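Side-chain contact in UPF0053 protein HI_0107 (Haemophilus influenzae, PDB 3LAE), which is of unknown function but belongs to a CBS-domain membrane-protein family that may bind flavin adenine dinucleotide: residues 36-39 and 40-44. Residues are numbered along the deposited sequence; the frame is centred on the assembly and turned at random. Where two conformers were deposited one is given.
With PO4 (phosphate ion), chain C.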
loop_
_atom_site.group_PDB
_atom_site.type_symbol
_atom_site.label_atom_id
_atom_site.label_comp_id
_atom_site.label_asym_id
_atom_site.label_seq_id
_atom_site.Cartn_x
_atom_site.Cartn_y
_atom_site.Cartn_z
ATOM N N ARG A 36 -7.189 -1.803 8.491
ATOM C CA ARG A 36 -8.122 -2.348 7.516
ATOM C C ARG A 36 -7.648 -2.118 6.076
ATOM O O ARG A 36 -7.872 -2.949 5.201
ATOM C CB ARG A 36 -9.500 -1.716 7.689
ATOM C CG ARG A 36 -10.573 -2.384 6.853
ATOM C CD ARG A 36 -11.915 -1.677 6.995
ATOM N NE ARG A 36 -12.187 -1.308 8.374
ATOM C CZ ARG A 36 -12.650 -2.155 9.285
ATOM N NH1 ARG A 36 -12.887 -3.414 8.949
ATOM N NH2 ARG A 36 -12.868 -1.743 10.529
ATOM N N THR A 37 -7.015 -0.975 5.835
ATOM C CA THR A 37 -6.621 -0.583 4.478
ATOM C C THR A 37 -5.112 -0.419 4.368
ATOM O O THR A 37 -4.394 -0.342 5.368
ATOM C CB THR A 37 -7.215 0.783 4.108
ATOM O OG1 THR A 37 -6.719 1.745 5.048
ATOM C CG2 THR A 37 -8.730 0.754 4.142
ATOM N N PHE A 38 -4.631 -0.347 3.132
ATOM C CA PHE A 38 -3.218 -0.122 2.873
ATOM C C PHE A 38 -2.748 1.206 3.472
ATOM O O PHE A 38 -1.692 1.277 4.105
ATOM C CB PHE A 38 -2.979 -0.165 1.356
ATOM C CG PHE A 38 -1.544 -0.369 0.968
ATOM C CD1 PHE A 38 -0.802 -1.397 1.529
ATOM C CD2 PHE A 38 -0.951 0.435 0.023
ATOM C CE1 PHE A 38 0.509 -1.595 1.182
ATOM C CE2 PHE A 38 0.368 0.234 -0.338
ATOM C CZ PHE A 38 1.096 -0.787 0.247
ATOM N N ASN A 39 -3.546 2.253 3.283
ATOM C CA ASN A 39 -3.308 3.531 3.939
ATOM C C ASN A 39 -3.165 3.349 5.451
ATOM O O ASN A 39 -2.216 3.837 6.053
ATOM C CB ASN A 39 -4.443 4.509 3.616
ATOM C CG ASN A 39 -4.361 5.788 4.426
ATOM O OD1 ASN A 39 -3.370 6.522 4.354
ATOM N ND2 ASN A 39 -5.399 6.052 5.224
ATOM N N GLY A 40 -4.114 2.655 6.074
ATOM C CA GLY A 40 -4.050 2.457 7.518
ATOM C C GLY A 40 -2.776 1.734 7.956
ATOM O O GLY A 40 -2.131 2.096 8.942
ATOM N N LEU A 41 -2.404 0.695 7.227
ATOM C CA LEU A 41 -1.188 -0.055 7.552
ATOM C C LEU A 41 0.050 0.842 7.497
ATOM O O LEU A 41 0.910 0.795 8.379
ATOM C CB LEU A 41 -1.026 -1.218 6.573
ATOM C CG LEU A 41 0.166 -2.143 6.781
ATOM C CD1 LEU A 41 -0.046 -2.929 8.056
ATOM C CD2 LEU A 41 0.356 -3.055 5.574
ATOM N N ILE A 42 0.155 1.652 6.450
ATOM C CA ILE A 42 1.300 2.541 6.321
ATOM C C ILE A 42 1.302 3.591 7.434
ATOM O O ILE A 42 2.338 3.831 8.073
ATOM C CB ILE A 42 1.350 3.208 4.929
ATOM C CG1 ILE A 42 1.541 2.147 3.837
ATOM C CG2 ILE A 42 2.482 4.232 4.863
ATOM C CD1 ILE A 42 1.256 2.661 2.421
ATOM N N LEU A 43 0.151 4.205 7.690
ATOM C CA LEU A 43 0.081 5.236 8.726
ATOM C C LEU A 43 0.399 4.685 10.108
ATOM O O LEU A 43 1.030 5.364 10.920
ATOM C CB LEU A 43 -1.290 5.910 8.736
ATOM C CG LEU A 43 -1.643 6.767 7.525
ATOM C CD1 LEU A 43 -3.078 7.279 7.647
ATOM C CD2 LEU A 43 -0.664 7.911 7.389
ATOM N N GLU A 44 -0.015 3.451 10.385
ATOM C CA GLU A 44 0.223 2.880 11.712
ATOM C C GLU A 44 1.701 2.644 11.945
ATOM O O GLU A 44 2.162 2.610 13.086
ATOM C CB GLU A 44 -0.567 1.585 11.911
ATOM C CG GLU A 44 -2.055 1.827 11.998
ATOM C CD GLU A 44 -2.866 0.571 12.227
ATOM O OE1 GLU A 44 -2.276 -0.466 12.590
ATOM O OE2 GLU A 44 -4.102 0.631 12.044
HETATM P P PO4 C . -12.533 -6.230 6.363
HETATM O O1 PO4 C . -13.081 -4.909 5.882
HETATM O O2 PO4 C . -13.292 -7.357 5.699
HETATM O O3 PO4 C . -11.069 -6.358 6.056
HETATM O O4 PO4 C . -12.718 -6.349 7.852
#
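Ile42 CD1 sits over one face of the Phe38 ring, 4.0 Å from the ring centroid and 19° off the ring normal, a CH-pi contact displaced toward the rim at CE2, in the first turn of helix 38-45, whose N-cap is Thr37. With CG anti to its backbone N, Phe38 directs the ring to Ala76, Val78 and Ile63 of the antiparallel sheet; Ile42 meets Ile65, so this i/i+4 pair belongs to the helix-sheet core of the transporter-associated domain. The other flat group, the Arg36 guanidinium, has a phosphate ion at its edge, near its plane. NH1 of Arg36 lies 3.1 Å from O4 of the phosphate and makes a weak hydrogen bond to its O1; the ion, probably from the crystallisation liquor, also bonds to Asn18.

The evidence for the cap is one bond: Gly40 N donates to Thr37 OG1 over 2.9 Å at an N-H...O angle of 160°. A chi1 of 60° sets that hydroxyl between the backbone N and the carbonyl carbon, facing the first turn. Regular i/i+4 bonds follow, from Leu41 N to Thr37 O and from Ile42 N to Phe38 O. The Asn39 amide crosses Leu43; Asn39 OD1 accepts from Ile73 N of strand 72-80, while Leu43 CD1 packs 3.4 Å from that same Asn39 OD1 and 3.6 Å from Asn39 ND2.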